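Local coordinates for enolase (alpha proteobacterium BAL199, PDB 3UGV), which probably acts as a magnesium-dependent lyase or racemase of the enolase superfamily, although its substrate is not established, at residues Ile59-Glu64 with Ala73-Tyr78; Pro146-Leu151 with Leu367-Lys372. All coordinates share one frame; numbering follows the deposited sequence.

Followed from the N terminus, the chain first runs along strand 30-47 and then enters contact 1. There strand 52-65 turns back into strand 71-75, and the pairing closes a span of eight residues, the hairpin's turn and the strand ends beside it. The chain continues through three helices to Pro146, where contact 2 opens. Contact 2 closes a far longer loop of 215 residues, which takes in the parallel strands at whose ends the magnesium ligands Asp225, Glu251 and Glu277 lie. The contacts run in series, their centres about 19 Å apart, and neither nest nor cross. Contact 1 ties two strands of the N-terminal domain's sheet; contact 2 joins that family region to the C-terminal one.

Contact 1 (Ile59-Glu64 with Ala73-Tyr78); sequences ILIDIE and AYLEPY
Ile59 and Leu75 face each other as an antiparallel hydrogen-bonded pair. Leu75 N donates to Ile59 O at 2.9 Å, and Leu75 O takes the N-H of Ile59. Ile61 and Ala73 repeat the pattern two residues on, with Ile61 N bonded to Ala73 O at 2.9 Å. Between these pairs sits the non-hydrogen-bonded pair Leu60 and Tyr74.

The tight side carries Ile59, Ile61, Ala73 and Leu75. Ile61 has CG1 anti to its carbonyl carbon (chi1 -64°). With chi2 extended at 169°, the branch brings Ile61 CD1 to Leu75 CD1 at 3.9 Å. Ile59 CB lies 4.1 Å from Leu75 CB. Ile59 CD1 reaches Pro77 CG at 4.3 Å. Helices 83-97 and 123-142 close over this apolar face.

The other face is looser across the pair. Leu60 packs on Trp379 instead of on Tyr74. The Tyr74 ring leads away from the strand 59-64, and its OH bonds to Glu331. Farther along, Asp62 and Glu64 are partly exposed and lie beyond the pairing with 73-78; Glu64 forms a salt bridge to Arg31.

This is a beta hairpin in the three-stranded antiparallel sheet that, with packed helices, makes the N-terminal capping domain of the enolase superfamily.

Contact 2 (Pro146-Leu151 with Leu367-Lys372); sequences PLCTLL and LIVPDK
Pro146 turns its ring toward the backbone and acid group of the segment 367-372. The carbonyl oxygen of Lys372 sits over one face of this ring, on the CA-CB-CG side, with Pro146 CB to Lys372 O at 3.2 Å. The CA of Pro146 is just as near, 3.1 Å from Lys372 O, in a CA-H...O contact bent to 122° at the hydrogen. The acid comes from elsewhere: Asp371 OD1 approaches the CG corner of the ring, 3.4 Å from Pro146 CG. The CB of Asp371 starts out away from Pro146; with CG roughly opposite the backbone N (chi1 -150°), OD1 is still carried back to the ring. Asp371 is also the centre of an inverse gamma turn, which bends the chain here.

A second touch lies deeper. Cys148 SG meets Val369 CG1 at 4.0 Å. The chi1 of 56° sets the sulfur between the backbone N and the carbonyl carbon of Cys148. His335 of helix 330-337 touches Val369 and accepts the backbone N-H of Cys148.

Pro146 is the N-cap residue of helix 147-150. Replacing it with a glycine would probably open a gap beside Lys372 O and Asp371 OD1 and leave the backbone before the helix freer to turn.

The direct touch between the two family regions is slight here: one CA-H...O contact, ring carbons against oxygens and one sulfur-methyl touch, which probably add only weak attraction.

Contact 1 (Ile59-Glu64 with Ala73-Tyr78)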
ATOM      1  N   ILE F  59      33.560 -30.333  -4.117  1.00 31.17           N
ATOM      2  CA  ILE F  59      34.398 -30.404  -2.925  1.00 32.45           C
ATOM      3  C   ILE F  59      33.836 -31.488  -2.001  1.00 37.17           C
ATOM      4  O   ILE F  59      32.702 -31.389  -1.529  1.00 42.46           O
ATOM      5  CB  ILE F  59      34.473 -29.049  -2.203  1.00 31.21           C
ATOM      6  CG1 ILE F  59      35.167 -28.021  -3.098  1.00 34.69           C
ATOM      7  CG2 ILE F  59      35.203 -29.189  -0.864  1.00 24.22           C
ATOM      8  CD1 ILE F  59      34.964 -26.580  -2.665  1.00 35.40           C
ATOM      9  N   LEU F  60      34.616 -32.542  -1.788  1.00 40.75           N
ATOM     10  CA  LEU F  60      34.238 -33.633  -0.890  1.00 40.37           C
ATOM     11  C   LEU F  60      34.641 -33.286   0.536  1.00 43.06           C
ATOM     12  O   LEU F  60      35.782 -32.918   0.794  1.00 50.42           O
ATOM     13  CB  LEU F  60      34.917 -34.940  -1.310  1.00 36.73           C
ATOM     14  CG  LEU F  60      34.211 -35.843  -2.326  1.00 37.58           C
ATOM     15  CD1 LEU F  60      33.900 -35.119  -3.603  1.00 29.62           C
ATOM     16  CD2 LEU F  60      35.052 -37.073  -2.627  1.00 38.91           C
ATOM     17  N   ILE F  61      33.705 -33.420   1.462  1.00 41.28           N
ATOM     18  CA  ILE F  61      33.924 -32.989   2.832  1.00 41.21           C
ATOM     19  C   ILE F  61      33.764 -34.143   3.807  1.00 41.48           C
ATOM     20  O   ILE F  61      32.747 -34.833   3.794  1.00 43.56           O
ATOM     21  CB  ILE F  61      32.932 -31.874   3.204  1.00 42.05           C
ATOM     22  CG1 ILE F  61      33.204 -30.644   2.342  1.00 37.34           C
ATOM     23  CG2 ILE F  61      33.000 -31.556   4.705  1.00 37.72           C
ATOM     24  CD1 ILE F  61      32.131 -29.600   2.432  1.00 38.68           C
ATOM     25  N   ASP F  62      34.781 -34.342   4.646  1.00 45.74           N
ATOM     26  CA  ASP F  62      34.792 -35.403   5.652  1.00 40.77           C
ATOM     27  C   ASP F  62      35.023 -34.835   7.052  1.00 38.98           C
ATOM     28  O   ASP F  62      36.023 -34.170   7.303  1.00 44.10           O
ATOM     29  CB  ASP F  62      35.895 -36.414   5.345  1.00 47.87           C
ATOM     30  CG  ASP F  62      35.469 -37.464   4.339  1.00 52.15           C
ATOM     31  OD1 ASP F  62      34.777 -38.424   4.747  1.00 56.97           O
ATOM     32  OD2 ASP F  62      35.852 -37.341   3.154  1.00 46.07           O
ATOM     33  N   ILE F  63      34.092 -35.103   7.957  1.00 37.35           N
ATOM     34  CA  ILE F  63      34.203 -34.682   9.340  1.00 39.76           C
ATOM     35  C   ILE F  63      34.666 -35.864  10.173  1.00 46.53           C
ATOM     36  O   ILE F  63      34.190 -36.985   9.976  1.00 49.73           O
ATOM     37  CB  ILE F  63      32.841 -34.238   9.900  1.00 42.93           C
ATOM     38  CG1 ILE F  63      32.294 -33.058   9.114  1.00 47.78           C
ATOM     39  CG2 ILE F  63      32.973 -33.831  11.342  1.00 44.02           C
ATOM     40  CD1 ILE F  63      33.132 -31.830   9.249  1.00 55.85           C
ATOM     41  N   GLU F  64      35.602 -35.619  11.086  1.00 49.58           N
ATOM     42  CA  GLU F  64      35.959 -36.591  12.116  1.00 50.18           C
ATOM     43  C   GLU F  64      35.455 -36.089  13.460  1.00 49.21           C
ATOM     44  O   GLU F  64      35.566 -34.898  13.756  1.00 48.74           O
ATOM     45  CB  GLU F  64      37.478 -36.776  12.197  1.00 56.06           C
ATOM     46  CG  GLU F  64      38.133 -37.329  10.938  1.00 65.03           C
ATOM     47  CD  GLU F  64      39.560 -37.825  11.175  1.00 70.24           C
ATOM     48  OE1 GLU F  64      40.009 -37.854  12.345  1.00 70.52           O
ATOM     49  OE2 GLU F  64      40.231 -38.192  10.181  1.00 71.75           O
ATOM     50  N   ALA F  73      29.597 -35.043   3.267  1.00 31.34           N
ATOM     51  CA  ALA F  73      28.748 -34.351   2.307  1.00 27.04           C
ATOM     52  C   ALA F  73      29.633 -33.718   1.238  1.00 34.54           C
ATOM     53  O   ALA F  73      30.868 -33.803   1.295  1.00 36.53           O
ATOM     54  CB  ALA F  73      27.915 -33.298   3.000  1.00 25.26           C
ATOM     55  N   TYR F  74      29.018 -33.087   0.252  1.00 30.92           N
ATOM     56  CA  TYR F  74      29.806 -32.469  -0.803  1.00 38.24           C
ATOM     57  C   TYR F  74      29.214 -31.139  -1.242  1.00 35.20           C
ATOM     58  O   TYR F  74      28.040 -30.865  -1.026  1.00 28.43           O
ATOM     59  CB  TYR F  74      29.973 -33.416  -2.002  1.00 34.26           C
ATOM     60  CG  TYR F  74      28.682 -33.765  -2.712  1.00 29.87           C
ATOM     61  CD1 TYR F  74      28.162 -32.941  -3.710  1.00 30.08           C
ATOM     62  CD2 TYR F  74      27.991 -34.919  -2.396  1.00 30.54           C
ATOM     63  CE1 TYR F  74      26.985 -33.265  -4.365  1.00 24.65           C
ATOM     64  CE2 TYR F  74      26.811 -35.250  -3.039  1.00 32.73           C
ATOM     65  CZ  TYR F  74      26.310 -34.426  -4.020  1.00 26.36           C
ATOM     66  OH  TYR F  74      25.134 -34.772  -4.662  1.00 34.91           O
ATOM     67  N   LEU F  75      30.055 -30.313  -1.845  1.00 35.55           N
ATOM     68  CA  LEU F  75      29.632 -29.042  -2.392  1.00 30.19           C
ATOM     69  C   LEU F  75      29.770 -29.111  -3.901  1.00 28.82           C
ATOM     70  O   LEU F  75      30.655 -29.800  -4.417  1.00 34.66           O
ATOM     71  CB  LEU F  75      30.506 -27.912  -1.840  1.00 29.60           C
ATOM     72  CG  LEU F  75      30.199 -27.412  -0.432  1.00 28.02           C
ATOM     73  CD1 LEU F  75      31.364 -26.625   0.090  1.00 22.14           C
ATOM     74  CD2 LEU F  75      28.969 -26.541  -0.462  1.00 31.99           C
ATOM     75  N   GLU F  76      28.888 -28.403  -4.602  1.00 23.14           N
ATOM     76  CA  GLU F  76      28.978 -28.265  -6.047  1.00 30.80           C
ATOM     77  C   GLU F  76      29.024 -26.787  -6.389  1.00 34.93           C
ATOM     78  O   GLU F  76      27.989 -26.180  -6.667  1.00 38.22           O
ATOM     79  CB  GLU F  76      27.769 -28.909  -6.722  1.00 30.02           C
ATOM     80  CG  GLU F  76      27.475 -30.299  -6.218  1.00 35.43           C
ATOM     81  CD  GLU F  76      26.346 -30.959  -6.968  1.00 40.99           C
ATOM     82  OE1 GLU F  76      26.592 -31.461  -8.088  1.00 43.37           O
ATOM     83  OE2 GLU F  76      25.214 -30.969  -6.436  1.00 40.16           O
ATOM     84  N   PRO F  77      30.231 -26.208  -6.379  1.00 28.32           N
ATOM     85  CA  PRO F  77      30.436 -24.757  -6.481  1.00 32.14           C
ATOM     86  C   PRO F  77      30.496 -24.165  -7.901  1.00 31.57           C
ATOM     87  O   PRO F  77      30.731 -22.959  -8.014  1.00 32.60           O
ATOM     88  CB  PRO F  77      31.771 -24.554  -5.770  1.00 24.56           C
ATOM     89  CG  PRO F  77      32.529 -25.805  -6.090  1.00 24.08           C
ATOM     90  CD  PRO F  77      31.496 -26.928  -6.161  1.00 24.62           C
ATOM     91  N   TYR F  78      30.300 -24.972  -8.940  1.00 30.88           N
ATOM     92  CA  TYR F  78      30.170 -24.451 -10.310  1.00 35.39           C
ATOM     93  C   TYR F  78      31.482 -24.042 -10.978  1.00 37.29           C
ATOM     94  O   TYR F  78      31.820 -24.532 -12.052  1.00 46.84           O
ATOM     95  CB  TYR F  78      29.250 -23.237 -10.325  1.00 34.13           C
ATOM     96  CG  TYR F  78      27.783 -23.538 -10.401  1.00 33.19           C
ATOM     97  CD1 TYR F  78      27.158 -23.667 -11.629  1.00 40.28           C
ATOM     98  CD2 TYR F  78      27.009 -23.658  -9.246  1.00 40.49           C
ATOM     99  CE1 TYR F  78      25.809 -23.928 -11.717  1.00 47.98           C
ATOM    100  CE2 TYR F  78      25.645 -23.920  -9.318  1.00 41.82           C
ATOM    101  CZ  TYR F  78      25.054 -24.052 -10.565  1.00 46.11           C
ATOM    102  OH  TYR F  78      23.709 -24.311 -10.693  1.00 49.11           O
TER

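Contact 2 (Pro146-Leu151 with Leu367-Lys372)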
ATOM      1  N   PRO F 146      18.691 -42.441   9.469  1.00 30.57           N
ATOM      2  CA  PRO F 146      18.775 -41.689   8.213  1.00 25.65           C
ATOM      3  C   PRO F 146      18.491 -40.209   8.520  1.00 36.24           C
ATOM      4  O   PRO F 146      17.766 -39.942   9.480  1.00 34.23           O
ATOM      5  CB  PRO F 146      17.644 -42.291   7.371  1.00 23.60           C
ATOM      6  CG  PRO F 146      17.326 -43.634   8.013  1.00 27.87           C
ATOM      7  CD  PRO F 146      17.596 -43.432   9.467  1.00 28.05           C
ATOM      8  N   LEU F 147      19.049 -39.271   7.748  1.00 39.11           N
ATOM      9  CA  LEU F 147      18.849 -37.847   8.040  1.00 28.56           C
ATOM     10  C   LEU F 147      17.364 -37.461   8.107  1.00 32.31           C
ATOM     11  O   LEU F 147      16.934 -36.787   9.048  1.00 26.89           O
ATOM     12  CB  LEU F 147      19.584 -36.955   7.037  1.00 23.94           C
ATOM     13  CG  LEU F 147      19.486 -35.452   7.339  1.00 25.46           C
ATOM     14  CD1 LEU F 147      20.170 -35.098   8.652  1.00 16.81           C
ATOM     15  CD2 LEU F 147      20.062 -34.610   6.190  1.00 22.75           C
ATOM     16  N   CYS F 148      16.581 -37.886   7.115  1.00 30.25           N
ATOM     17  CA  CYS F 148      15.161 -37.552   7.108  1.00 30.78           C
ATOM     18  C   CYS F 148      14.484 -38.034   8.389  1.00 34.33           C
ATOM     19  O   CYS F 148      13.530 -37.419   8.864  1.00 41.51           O
ATOM     20  CB  CYS F 148      14.466 -38.152   5.891  1.00 42.02           C
ATOM     21  SG  CYS F 148      14.649 -39.933   5.736  1.00 39.74           S
ATOM     22  N   THR F 149      14.983 -39.133   8.946  1.00 32.92           N
ATOM     23  CA  THR F 149      14.444 -39.669  10.191  1.00 36.96           C
ATOM     24  C   THR F 149      14.821 -38.781  11.378  1.00 31.67           C
ATOM     25  O   THR F 149      13.974 -38.416  12.187  1.00 29.70           O
ATOM     26  CB  THR F 149      14.904 -41.126  10.432  1.00 37.04           C
ATOM     27  OG1 THR F 149      14.479 -41.945   9.336  1.00 35.14           O
ATOM     28  CG2 THR F 149      14.290 -41.673  11.714  1.00 31.12           C
ATOM     29  N   LEU F 150      16.090 -38.414  11.471  1.00 30.82           N
ATOM     30  CA  LEU F 150      16.505 -37.471  12.503  1.00 36.49           C
ATOM     31  C   LEU F 150      15.665 -36.191  12.460  1.00 40.84           C
ATOM     32  O   LEU F 150      15.395 -35.584  13.493  1.00 41.46           O
ATOM     33  CB  LEU F 150      17.985 -37.126  12.347  1.00 34.67           C
ATOM     34  CG  LEU F 150      18.508 -36.105  13.361  1.00 31.96           C
ATOM     35  CD1 LEU F 150      18.783 -36.812  14.663  1.00 42.46           C
ATOM     36  CD2 LEU F 150      19.769 -35.416  12.858  1.00 30.22           C
ATOM     37  N   LEU F 151      15.251 -35.792  11.261  1.00 34.14           N
ATOM     38  CA  LEU F 151      14.491 -34.560  11.074  1.00 26.52           C
ATOM     39  C   LEU F 151      12.991 -34.736  11.281  1.00 34.72           C
ATOM     40  O   LEU F 151      12.221 -33.781  11.128  1.00 33.48           O
ATOM     41  CB  LEU F 151      14.757 -33.971   9.690  1.00 24.61           C
ATOM     42  CG  LEU F 151      16.170 -33.439   9.481  1.00 32.16           C
ATOM     43  CD1 LEU F 151      16.338 -32.930   8.060  1.00 33.64           C
ATOM     44  CD2 LEU F 151      16.493 -32.361  10.525  1.00 27.49           C
ATOM     45  N   LEU F 367      12.861 -40.493  -6.735  1.00 29.47           N
ATOM     46  CA  LEU F 367      14.144 -40.838  -6.126  1.00 32.22           C
ATOM     47  C   LEU F 367      13.888 -41.492  -4.765  1.00 36.47           C
ATOM     48  O   LEU F 367      13.182 -40.938  -3.925  1.00 39.81           O
ATOM     49  CB  LEU F 367      15.019 -39.590  -5.953  1.00 31.01           C
ATOM     50  CG  LEU F 367      16.485 -39.839  -5.595  1.00 29.21           C
ATOM     51  CD1 LEU F 367      17.201 -40.507  -6.775  1.00 34.46           C
ATOM     52  CD2 LEU F 367      17.218 -38.564  -5.169  1.00 20.41           C
ATOM     53  N   ILE F 368      14.454 -42.677  -4.561  1.00 39.04           N
ATOM     54  CA  ILE F 368      14.224 -43.460  -3.347  1.00 27.55           C
ATOM     55  C   ILE F 368      15.253 -43.129  -2.275  1.00 25.65           C
ATOM     56  O   ILE F 368      16.441 -43.306  -2.500  1.00 32.94           O
ATOM     57  CB  ILE F 368      14.334 -44.967  -3.640  1.00 25.73           C
ATOM     58  CG1 ILE F 368      13.274 -45.394  -4.658  1.00 38.62           C
ATOM     59  CG2 ILE F 368      14.198 -45.762  -2.348  1.00 30.86           C
ATOM     60  CD1 ILE F 368      11.856 -44.965  -4.281  1.00 42.19           C
ATOM     61  N   VAL F 369      14.810 -42.633  -1.122  1.00 26.02           N
ATOM     62  CA  VAL F 369      15.730 -42.363  -0.015  1.00 28.14           C
ATOM     63  C   VAL F 369      15.987 -43.684   0.684  1.00 33.21           C
ATOM     64  O   VAL F 369      15.042 -44.327   1.134  1.00 31.93           O
ATOM     65  CB  VAL F 369      15.155 -41.377   1.039  1.00 34.84           C
ATOM     66  CG1 VAL F 369      16.132 -41.227   2.198  1.00 29.08           C
ATOM     67  CG2 VAL F 369      14.847 -40.018   0.433  1.00 39.21           C
ATOM     68  N   PRO F 370      17.263 -44.092   0.776  1.00 32.28           N
ATOM     69  CA  PRO F 370      17.629 -45.412   1.309  1.00 37.28           C
ATOM     70  C   PRO F 370      17.614 -45.420   2.832  1.00 41.67           C
ATOM     71  O   PRO F 370      17.880 -44.394   3.460  1.00 35.84           O
ATOM     72  CB  PRO F 370      19.066 -45.584   0.823  1.00 33.48           C
ATOM     73  CG  PRO F 370      19.610 -44.183   0.851  1.00 37.80           C
ATOM     74  CD  PRO F 370      18.449 -43.295   0.416  1.00 33.98           C
ATOM     75  N   ASP F 371      17.309 -46.569   3.422  1.00 39.81           N
ATOM     76  CA  ASP F 371      17.338 -46.688   4.868  1.00 44.42           C
ATOM     77  C   ASP F 371      18.779 -46.894   5.336  1.00 50.94           C
ATOM     78  O   ASP F 371      19.138 -47.978   5.791  1.00 57.86           O
ATOM     79  CB  ASP F 371      16.447 -47.842   5.329  1.00 53.19           C
ATOM     80  CG  ASP F 371      15.843 -47.606   6.708  1.00 65.75           C
ATOM     81  OD1 ASP F 371      16.460 -46.899   7.536  1.00 60.53           O
ATOM     82  OD2 ASP F 371      14.740 -48.131   6.963  1.00 76.95           O
ATOM     83  N   LYS F 372      19.605 -45.859   5.196  1.00 45.01           N
ATOM     84  CA  LYS F 372      20.969 -45.872   5.718  1.00 38.96           C
ATOM     85  C   LYS F 372      21.150 -44.667   6.634  1.00 42.69           C
ATOM     86  O   LYS F 372      20.410 -43.697   6.522  1.00 55.45           O
ATOM     87  CB  LYS F 372      21.996 -45.863   4.582  1.00 35.65           C
ATOM     88  CG  LYS F 372      21.810 -47.009   3.597  1.00 46.31           C
ATOM     89  CD  LYS F 372      23.024 -47.211   2.702  1.00 59.07           C
ATOM     90  CE  LYS F 372      23.062 -46.245   1.528  1.00 62.93           C
ATOM     91  NZ  LYS F 372      24.242 -46.521   0.649  1.00 66.57           N
TER